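Local atomic coordinates of Non-structural protein 5 (Modoc virus, PDB entry 2WA2), a protein that probably methylates the viral RNA cap at the guanine N7 and ribose 2'-O positions, using S-adenosylmethionine as the methyl donor. Residues 85-90 against 147-152; 142-147 against 178-183. The protein carries 4 engineered substitutions. All blocks are in the same frame, centred on the assembly; numbering follows the deposited sequence.

Overall arrangement
Interaction 1 joins two parallel strands, 86-89 and 151-154, in the central sheet of a Rossmann-like, FtsJ-type methyltransferase. Interaction 2 lays the loop leading into the second of these strands against helix 163-183, which follows it in the chain. In sequence the segments alternate, 85-90, 142-147, 147-152 and 178-183, with Phe147 common to both contacts. Their centres are about 9 Å apart, and they touch where Val87 and Leu89 of the sheet meet Trp180 of the helix. Loop and helix therefore pack together on one side of the sheet, and both contacts reach the S-adenosylmethionine pocket, interaction 1 through Gly90 and interaction 2 through the engineered Thr142.

Interaction 1. Residues 85-90 against 147-152; sequences TVVDLG and FQADTV. Engineered in segment 85-90: Thr85 (natural residue Ser). With SAM (S-adenosylmethionine), chain C.
Val87 and Thr151 tie the two parallel strands together: Val87 N donates to Thr151 O at 3.0 Å, nearly straight at 165°. Two residues earlier, Thr85 O accepts two hydrogen bonds, from Asp150 N at 2.8 Å in the carbonyl plane and from Thr151 N at 3.2 Å, tilted out of it. The Asp150 carboxylate reaches back the other way, OD2 taking Thr85 N at 2.9 Å through its anti lone pair, so both the N-H and the C=O of Thr85 are bonded to 147-152.

The close packing is apolar. In the Val87 conformer described here, CG2 lies 3.8 Å from Val152 CG2 and faces Ala149 CB, while the Val87 and Phe147 side chains slide past each other, CG1 coming obliquely against CZ and CE1 of the ring. On the opposite face of the sheet Val86 CG2 and Thr151 CB lie side by side, 3.9 Å apart. The solvent side is looser: Thr85, an engineered residue, and Gln148 cross obliquely, their OG1 and OE1 3.8 Å apart, and Thr85 OG1 bonds instead to Glu108.

At the far end of strand 86-89, Gly90 CA comes to 3.4 Å from SAM O4', where the first strand runs into the glycine-containing turn typical of Rossmann-like methyltransferases. Strand 106-112 pairs with the other edge of 86-89, and helix 163-183 covers Val87, Leu89 and Val152 through Ile177 and Trp180.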
ATOM      1  N   THR A  85      -0.036  18.081  -6.905  1.00 17.75           N
ATOM      2  CA  THR A  85      -1.336  17.431  -6.800  1.00 17.01           C
ATOM      3  C   THR A  85      -1.149  15.939  -6.406  1.00 15.82           C
ATOM      4  O   THR A  85      -0.634  15.119  -7.183  1.00 15.51           O
ATOM      5  CB  THR A  85      -2.119  17.567  -8.106  1.00 17.12           C
ATOM      6  OG1 THR A  85      -2.273  18.967  -8.401  1.00 18.24           O
ATOM      7  CG2 THR A  85      -3.535  16.875  -8.003  1.00 18.69           C
ATOM      8  N   VAL A  86      -1.575  15.630  -5.188  1.00 15.23           N
ATOM      9  CA  VAL A  86      -1.497  14.278  -4.661  1.00 14.57           C
ATOM     10  C   VAL A  86      -2.890  13.676  -4.749  1.00 14.13           C
ATOM     11  O   VAL A  86      -3.877  14.300  -4.309  1.00 14.75           O
ATOM     12  CB  VAL A  86      -1.028  14.271  -3.182  1.00 14.77           C
ATOM     13  CG1 VAL A  86      -0.978  12.820  -2.607  1.00 15.36           C
ATOM     14  CG2 VAL A  86       0.347  14.911  -3.032  1.00 13.29           C
ATOM     15  N   VAL A  87      -2.980  12.488  -5.334  0.50 13.73           N
ATOM     16  CA  VAL A  87      -4.213  11.700  -5.221  0.50 13.80           C
ATOM     17  C   VAL A  87      -4.038  10.624  -4.163  0.50 13.91           C
ATOM     18  O   VAL A  87      -2.959  10.034  -4.025  0.50 12.48           O
ATOM     19  CB  VAL A  87      -4.741  11.096  -6.562  0.50 14.04           C
ATOM     20  CG1 VAL A  87      -5.323  12.179  -7.440  0.50 15.62           C
ATOM     21  CG2 VAL A  87      -3.690  10.273  -7.308  0.50 12.20           C
ATOM     22  N   ASP A  88      -5.083  10.428  -3.369  1.00 13.69           N
ATOM     23  CA  ASP A  88      -5.066   9.391  -2.362  1.00 14.67           C
ATOM     24  C   ASP A  88      -6.245   8.479  -2.668  1.00 14.42           C
ATOM     25  O   ASP A  88      -7.399   8.791  -2.353  1.00 15.14           O
ATOM     26  CB  ASP A  88      -5.115   9.993  -0.956  1.00 13.87           C
ATOM     27  CG  ASP A  88      -4.998   8.937   0.148  1.00 16.15           C
ATOM     28  OD1 ASP A  88      -4.706   7.765  -0.174  1.00 18.51           O
ATOM     29  OD2 ASP A  88      -5.255   9.263   1.323  1.00 17.25           O
ATOM     30  N   LEU A  89      -5.948   7.383  -3.356  1.00 14.52           N
ATOM     31  CA  LEU A  89      -6.951   6.411  -3.755  1.00 14.06           C
ATOM     32  C   LEU A  89      -7.194   5.380  -2.666  1.00 14.34           C
ATOM     33  O   LEU A  89      -6.254   4.718  -2.194  1.00 14.06           O
ATOM     34  CB  LEU A  89      -6.558   5.750  -5.081  1.00 13.31           C
ATOM     35  CG  LEU A  89      -6.278   6.777  -6.199  1.00 14.32           C
ATOM     36  CD1 LEU A  89      -5.617   6.112  -7.366  1.00 15.15           C
ATOM     37  CD2 LEU A  89      -7.557   7.551  -6.655  1.00 15.52           C
ATOM     38  N   GLY A  90      -8.452   5.254  -2.243  1.00 13.31           N
ATOM     39  CA  GLY A  90      -8.776   4.368  -1.123  1.00 12.72           C
ATOM     40  C   GLY A  90      -8.329   5.015   0.175  1.00 13.21           C
ATOM     41  O   GLY A  90      -7.549   4.451   0.922  1.00 12.80           O
ATOM     42  N   PHE A 147      -6.774  11.459 -13.688  1.00 22.33           N
ATOM     43  CA  PHE A 147      -6.577  12.848 -14.051  1.00 22.66           C
ATOM     44  C   PHE A 147      -5.210  13.294 -13.598  1.00 21.93           C
ATOM     45  O   PHE A 147      -4.450  12.485 -13.039  1.00 21.20           O
ATOM     46  CB  PHE A 147      -7.664  13.734 -13.434  1.00 22.83           C
ATOM     47  CG  PHE A 147      -7.759  13.626 -11.947  1.00 23.12           C
ATOM     48  CD1 PHE A 147      -6.800  14.213 -11.129  1.00 23.33           C
ATOM     49  CD2 PHE A 147      -8.810  12.938 -11.360  1.00 23.60           C
ATOM     50  CE1 PHE A 147      -6.881  14.118  -9.774  1.00 24.06           C
ATOM     51  CE2 PHE A 147      -8.894  12.837  -9.986  1.00 23.47           C
ATOM     52  CZ  PHE A 147      -7.929  13.424  -9.192  1.00 24.58           C
ATOM     53  N   GLN A 148      -4.911  14.581 -13.824  1.00 21.43           N
ATOM     54  CA  GLN A 148      -3.611  15.181 -13.498  1.00 21.35           C
ATOM     55  C   GLN A 148      -3.206  15.061 -12.028  1.00 19.87           C
ATOM     56  O   GLN A 148      -3.908  15.521 -11.120  1.00 19.51           O
ATOM     57  CB  GLN A 148      -3.560  16.653 -13.952  1.00 21.79           C
ATOM     58  CG  GLN A 148      -2.154  17.209 -14.260  1.00 26.03           C
ATOM     59  CD  GLN A 148      -1.289  17.408 -13.013  1.00 29.55           C
ATOM     60  OE1 GLN A 148      -1.722  18.022 -12.026  1.00 31.83           O
ATOM     61  NE2 GLN A 148      -0.055  16.876 -13.055  1.00 31.01           N
ATOM     62  N   ALA A 149      -2.050  14.447 -11.802  1.00 18.81           N
ATOM     63  CA  ALA A 149      -1.502  14.308 -10.459  1.00 18.20           C
ATOM     64  C   ALA A 149      -0.017  14.125 -10.552  1.00 17.58           C
ATOM     65  O   ALA A 149       0.462  13.400 -11.424  1.00 17.73           O
ATOM     66  CB  ALA A 149      -2.126  13.092  -9.696  1.00 18.21           C
ATOM     67  N   ASP A 150       0.685  14.752  -9.612  1.00 17.18           N
ATOM     68  CA  ASP A 150       2.134  14.646  -9.499  1.00 17.62           C
ATOM     69  C   ASP A 150       2.583  13.501  -8.598  1.00 16.52           C
ATOM     70  O   ASP A 150       3.748  13.054  -8.693  1.00 16.28           O
ATOM     71  CB  ASP A 150       2.675  15.958  -8.985  1.00 17.90           C
ATOM     72  CG  ASP A 150       2.229  17.119  -9.852  1.00 20.17           C
ATOM     73  OD1 ASP A 150       2.756  17.212 -10.969  1.00 22.04           O
ATOM     74  OD2 ASP A 150       1.319  17.868  -9.437  1.00 19.70           O
ATOM     75  N   THR A 151       1.665  13.032  -7.733  1.00 15.61           N
ATOM     76  CA  THR A 151       1.934  11.940  -6.801  1.00 15.38           C
ATOM     77  C   THR A 151       0.681  11.063  -6.724  1.00 14.44           C
ATOM     78  O   THR A 151      -0.414  11.563  -6.481  1.00 14.73           O
ATOM     79  CB  THR A 151       2.209  12.446  -5.376  1.00 15.56           C
ATOM     80  OG1 THR A 151       3.135  13.543  -5.393  1.00 17.33           O
ATOM     81  CG2 THR A 151       2.727  11.328  -4.511  1.00 15.75           C
ATOM     82  N   VAL A 152       0.853   9.762  -6.940  1.00 13.53           N
ATOM     83  CA  VAL A 152      -0.278   8.827  -6.839  1.00 12.69           C
ATOM     84  C   VAL A 152      -0.090   7.917  -5.629  1.00 13.58           C
ATOM     85  O   VAL A 152       0.855   7.127  -5.583  1.00 13.68           O
ATOM     86  CB  VAL A 152      -0.426   8.019  -8.119  1.00 14.07           C
ATOM     87  CG1 VAL A 152      -1.511   6.930  -7.958  1.00 13.38           C
ATOM     88  CG2 VAL A 152      -0.676   8.948  -9.293  1.00 12.54           C
TER
HETATM   89  N   SAM C1248      -4.274   4.917   3.933  1.00 23.39           N
HETATM   90  CA  SAM C1248      -5.461   4.717   4.831  1.00 24.29           C
HETATM   91  C   SAM C1248      -5.332   5.587   6.085  1.00 24.97           C
HETATM   92  O   SAM C1248      -4.239   6.101   6.351  1.00 25.38           O
HETATM   93  OXT SAM C1248      -6.278   5.790   6.869  1.00 24.87           O
HETATM   94  CB  SAM C1248      -5.583   3.247   5.231  1.00 23.99           C
HETATM   95  CG  SAM C1248      -6.011   2.333   4.090  1.00 24.34           C
HETATM   96  SD  SAM C1248      -7.808   2.375   3.997  1.00 25.31           S
HETATM   97  CE  SAM C1248      -8.178   1.057   5.200  1.00 27.50           C
HETATM   98  C5' SAM C1248      -8.154   1.435   2.495  1.00 20.87           C
HETATM   99  C4' SAM C1248      -9.528   1.902   2.015  1.00 16.88           C
HETATM  100  O4' SAM C1248      -9.729   1.647   0.649  1.00 16.45           O
HETATM  101  C3' SAM C1248     -10.656   1.175   2.744  1.00 16.66           C
HETATM  102  O3' SAM C1248     -11.240   2.098   3.630  1.00 16.66           O
HETATM  103  C2' SAM C1248     -11.646   0.774   1.665  1.00 17.71           C
HETATM  104  O2' SAM C1248     -12.941   1.188   2.024  1.00 16.23           O
HETATM  105  C1' SAM C1248     -11.126   1.551   0.453  1.00 14.08           C
HETATM  106  N9  SAM C1248     -11.436   0.906  -0.818  1.00 14.87           N
HETATM  107  C8  SAM C1248     -11.339  -0.436  -1.106  1.00 13.87           C
HETATM  108  N7  SAM C1248     -11.695  -0.629  -2.381  1.00 13.27           N
HETATM  109  C5  SAM C1248     -12.029   0.587  -2.894  1.00 13.91           C
HETATM  110  C6  SAM C1248     -12.472   0.981  -4.158  1.00 12.88           C
HETATM  111  N6  SAM C1248     -12.672   0.112  -5.132  1.00 14.54           N
HETATM  112  N1  SAM C1248     -12.700   2.325  -4.388  1.00 13.45           N
HETATM  113  C2  SAM C1248     -12.522   3.254  -3.397  1.00 12.12           C
HETATM  114  N3  SAM C1248     -12.087   2.886  -2.139  1.00 13.47           N
HETATM  115  C4  SAM C1248     -11.860   1.554  -1.918  1.00 13.37           C

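Interaction 2. Residues 142-147 against 178-183; sequences TKMEPF and SRWLEY. Engineered in segment 142-147: Thr142 (natural residue Arg).
Trp180 and Phe147 are brought together by their first torsions: Trp180 CG stands anti to its carbonyl carbon (chi1 -74°), whereas Phe147 CG sits between its backbone N and carbonyl carbon (chi1 56°). The indole then meets the phenyl ring edge-to-face, planes at 76° and centroids 5.0 Å apart. Trp180 CH2 does the touching, above the Phe147 face but displaced toward its rim, with CE2 of Phe147 the nearest ring atom at 3.6 Å.

Pro146 lies over a face of the same indole. Its CA is 3.6 Å from the centroid of the six-membered ring, almost straight above it, in a CH-pi contact, and its CB is 3.8 Å from Trp180 CD2. From there the proline ring fills the groove between Arg179 and Tyr183, CG against Arg179 CB and CB against Tyr183 CB. Tyr183, one turn on from Arg179, turns a face to the loop backbone: Pro146 O stands over its centre, and Phe147 C approaches Tyr183 CE2 to 3.5 Å. Met144 SD lies at the indole edge, near its plane, 4.2 Å from Trp180 CZ2.

No direct hydrogen bond joins the two segments, though just beyond the helix Asn184 ND2 bonds Phe147 O. A water accepts from Trp180 NE1 at 3.0 Å and donates to Met144 O at 2.6 Å, so it satisfies the indole N-H and ties it to the loop backbone. Lys110 adds a cation-pi contact to Phe147.

The loop between strands 133-136 and 151-154 thus packs on the C-terminal end of helix 163-183, whose Trp180 also reaches Val87 and Leu89 of the sheet. The chemistry implies a contact held by aromatic faces, C-H groups and dispersion, with a water bridge supplying a directional link between the helix and the loop that reaches the S-adenosylmethionine pocket.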
ATOM      1  N   THR A 142     -11.661   2.045  -8.684  1.00 15.52           N
ATOM      2  CA  THR A 142     -11.356   1.174  -9.813  1.00 16.31           C
ATOM      3  C   THR A 142     -12.078   1.591 -11.105  1.00 17.45           C
ATOM      4  O   THR A 142     -11.746   1.084 -12.193  1.00 17.47           O
ATOM      5  CB  THR A 142     -11.650  -0.331  -9.546  1.00 16.21           C
ATOM      6  OG1 THR A 142     -13.065  -0.538  -9.527  1.00 17.52           O
ATOM      7  CG2 THR A 142     -11.007  -0.822  -8.228  1.00 16.22           C
ATOM      8  N   LYS A 143     -13.048   2.503 -10.983  1.00 18.57           N
ATOM      9  CA  LYS A 143     -13.858   2.960 -12.105  1.00 20.41           C
ATOM     10  C   LYS A 143     -13.696   4.464 -12.359  1.00 21.16           C
ATOM     11  O   LYS A 143     -14.475   5.073 -13.086  1.00 20.83           O
ATOM     12  CB  LYS A 143     -15.345   2.619 -11.857  1.00 20.53           C
ATOM     13  CG  LYS A 143     -15.643   1.144 -11.491  1.00 21.76           C
ATOM     14  CD  LYS A 143     -15.618   0.233 -12.714  1.00 26.27           C
ATOM     15  CE  LYS A 143     -15.672  -1.235 -12.320  1.00 28.22           C
ATOM     16  NZ  LYS A 143     -14.302  -1.701 -11.990  1.00 28.56           N
ATOM     17  N   MET A 144     -12.697   5.082 -11.750  1.00 22.15           N
ATOM     18  CA  MET A 144     -12.493   6.515 -11.917  1.00 23.88           C
ATOM     19  C   MET A 144     -11.528   6.776 -13.070  1.00 23.37           C
ATOM     20  O   MET A 144     -10.533   6.066 -13.278  1.00 22.18           O
ATOM     21  CB  MET A 144     -11.970   7.114 -10.612  1.00 23.82           C
ATOM     22  CG  MET A 144     -12.180   8.636 -10.352  1.00 26.41           C
ATOM     23  SD  MET A 144     -11.203   9.150  -8.887  1.00 30.79           S
ATOM     24  CE  MET A 144     -11.279   7.633  -8.056  1.00 22.06           C
ATOM     25  N   GLU A 145     -11.857   7.800 -13.831  1.00 23.01           N
ATOM     26  CA  GLU A 145     -11.000   8.317 -14.866  1.00 23.69           C
ATOM     27  C   GLU A 145      -9.741   8.934 -14.223  1.00 22.41           C
ATOM     28  O   GLU A 145      -9.850   9.805 -13.342  1.00 22.06           O
ATOM     29  CB  GLU A 145     -11.811   9.370 -15.647  1.00 24.49           C
ATOM     30  CG  GLU A 145     -11.023  10.216 -16.628  1.00 28.85           C
ATOM     31  CD  GLU A 145     -10.833   9.537 -17.961  1.00 32.75           C
ATOM     32  OE1 GLU A 145     -10.368  10.222 -18.896  1.00 37.24           O
ATOM     33  OE2 GLU A 145     -11.128   8.329 -18.083  1.00 32.53           O
ATOM     34  N   PRO A 146      -8.538   8.481 -14.641  1.00 23.03           N
ATOM     35  CA  PRO A 146      -7.342   9.139 -14.100  1.00 23.12           C
ATOM     36  C   PRO A 146      -7.358  10.595 -14.522  1.00 23.21           C
ATOM     37  O   PRO A 146      -7.930  10.921 -15.585  1.00 22.53           O
ATOM     38  CB  PRO A 146      -6.179   8.402 -14.795  1.00 23.29           C
ATOM     39  CG  PRO A 146      -6.764   7.144 -15.267  1.00 24.09           C
ATOM     40  CD  PRO A 146      -8.186   7.441 -15.618  1.00 23.40           C
ATOM     41  N   PHE A 147      -6.774  11.459 -13.688  1.00 22.33           N
ATOM     42  CA  PHE A 147      -6.577  12.848 -14.051  1.00 22.66           C
ATOM     43  C   PHE A 147      -5.210  13.294 -13.598  1.00 21.93           C
ATOM     44  O   PHE A 147      -4.450  12.485 -13.039  1.00 21.20           O
ATOM     45  CB  PHE A 147      -7.664  13.734 -13.434  1.00 22.83           C
ATOM     46  CG  PHE A 147      -7.759  13.626 -11.947  1.00 23.12           C
ATOM     47  CD1 PHE A 147      -6.800  14.213 -11.129  1.00 23.33           C
ATOM     48  CD2 PHE A 147      -8.810  12.938 -11.360  1.00 23.60           C
ATOM     49  CE1 PHE A 147      -6.881  14.118  -9.774  1.00 24.06           C
ATOM     50  CE2 PHE A 147      -8.894  12.837  -9.986  1.00 23.47           C
ATOM     51  CZ  PHE A 147      -7.929  13.424  -9.192  1.00 24.58           C
ATOM     52  N   SER A 178      -1.729   1.349 -12.859  1.00 13.85           N
ATOM     53  CA  SER A 178      -1.005   1.453 -14.148  1.00 14.66           C
ATOM     54  C   SER A 178      -1.602   2.529 -15.073  1.00 15.21           C
ATOM     55  O   SER A 178      -0.861   3.251 -15.740  1.00 14.97           O
ATOM     56  CB  SER A 178      -0.895   0.101 -14.857  1.00 15.64           C
ATOM     57  OG  SER A 178      -0.010  -0.721 -14.113  1.00 15.77           O
ATOM     58  N   ARG A 179      -2.933   2.655 -15.072  1.00 15.25           N
ATOM     59  CA  ARG A 179      -3.599   3.693 -15.866  1.00 16.19           C
ATOM     60  C   ARG A 179      -3.233   5.092 -15.377  1.00 15.34           C
ATOM     61  O   ARG A 179      -2.989   6.016 -16.182  1.00 16.51           O
ATOM     62  CB  ARG A 179      -5.119   3.502 -15.839  1.00 16.93           C
ATOM     63  CG  ARG A 179      -5.566   2.256 -16.569  1.00 21.22           C
ATOM     64  CD  ARG A 179      -7.025   1.984 -16.291  1.00 30.88           C
ATOM     65  NE  ARG A 179      -7.379   0.639 -16.728  1.00 38.71           N
ATOM     66  CZ  ARG A 179      -8.212  -0.169 -16.077  1.00 40.69           C
ATOM     67  NH1 ARG A 179      -8.786   0.226 -14.938  1.00 41.69           N
ATOM     68  NH2 ARG A 179      -8.458  -1.378 -16.573  1.00 41.71           N
ATOM     69  N   TRP A 180      -3.184   5.260 -14.066  1.00 14.37           N
ATOM     70  CA  TRP A 180      -2.761   6.534 -13.491  1.00 15.10           C
ATOM     71  C   TRP A 180      -1.310   6.883 -13.855  1.00 15.79           C
ATOM     72  O   TRP A 180      -1.015   8.029 -14.204  1.00 16.02           O
ATOM     73  CB  TRP A 180      -2.952   6.530 -11.982  1.00 14.14           C
ATOM     74  CG  TRP A 180      -4.427   6.664 -11.590  1.00 15.85           C
ATOM     75  CD1 TRP A 180      -5.382   5.676 -11.529  1.00 15.93           C
ATOM     76  CD2 TRP A 180      -5.081   7.878 -11.218  1.00 13.79           C
ATOM     77  NE1 TRP A 180      -6.604   6.219 -11.135  1.00 16.52           N
ATOM     78  CE2 TRP A 180      -6.442   7.563 -10.930  1.00 16.18           C
ATOM     79  CE3 TRP A 180      -4.652   9.205 -11.104  1.00 17.83           C
ATOM     80  CZ2 TRP A 180      -7.367   8.536 -10.516  1.00 15.76           C
ATOM     81  CZ3 TRP A 180      -5.575  10.173 -10.699  1.00 18.43           C
ATOM     82  CH2 TRP A 180      -6.920   9.827 -10.420  1.00 16.05           C
ATOM     83  N   LEU A 181      -0.422   5.900 -13.761  1.00 15.90           N
ATOM     84  CA  LEU A 181       0.994   6.088 -14.065  1.00 16.91           C
ATOM     85  C   LEU A 181       1.234   6.364 -15.554  1.00 18.47           C
ATOM     86  O   LEU A 181       2.118   7.148 -15.908  1.00 18.56           O
ATOM     87  CB  LEU A 181       1.799   4.849 -13.620  1.00 16.09           C
ATOM     88  CG  LEU A 181       1.755   4.556 -12.112  1.00 15.58           C
ATOM     89  CD1 LEU A 181       2.782   3.509 -11.648  1.00 15.22           C
ATOM     90  CD2 LEU A 181       1.838   5.797 -11.230  1.00 17.98           C
ATOM     91  N   GLU A 182       0.471   5.693 -16.407  1.00 19.72           N
ATOM     92  CA  GLU A 182       0.487   5.919 -17.860  1.00 22.40           C
ATOM     93  C   GLU A 182       0.039   7.343 -18.170  1.00 22.45           C
ATOM     94  O   GLU A 182       0.694   8.021 -18.951  1.00 22.46           O
ATOM     95  CB  GLU A 182      -0.430   4.911 -18.565  1.00 22.64           C
ATOM     96  CG  GLU A 182      -0.317   4.804 -20.088  1.00 25.67           C
ATOM     97  CD  GLU A 182      -0.952   3.506 -20.610  1.00 26.64           C
ATOM     98  OE1 GLU A 182      -1.315   2.637 -19.767  1.00 33.92           O
ATOM     99  OE2 GLU A 182      -1.092   3.338 -21.853  1.00 34.64           O
ATOM    100  N   TYR A 183      -1.038   7.797 -17.516  1.00 22.54           N
ATOM    101  CA  TYR A 183      -1.572   9.142 -17.723  1.00 23.23           C
ATOM    102  C   TYR A 183      -0.624  10.237 -17.207  1.00 23.25           C
ATOM    103  O   TYR A 183      -0.500  11.298 -17.826  1.00 23.60           O
ATOM    104  CB  TYR A 183      -2.960   9.272 -17.074  1.00 24.24           C
ATOM    105  CG  TYR A 183      -3.714  10.553 -17.396  1.00 25.20           C
ATOM    106  CD1 TYR A 183      -4.639  10.601 -18.447  1.00 29.59           C
ATOM    107  CD2 TYR A 183      -3.523  11.718 -16.636  1.00 26.00           C
ATOM    108  CE1 TYR A 183      -5.345  11.785 -18.744  1.00 28.62           C
ATOM    109  CE2 TYR A 183      -4.218  12.903 -16.930  1.00 26.46           C
ATOM    110  CZ  TYR A 183      -5.121  12.924 -17.985  1.00 27.77           C
ATOM    111  OH  TYR A 183      -5.799  14.095 -18.285  1.00 27.87           O
TER
HETATM  112  O   HOH W   1      -9.025   4.639 -11.756  1.00 21.30           O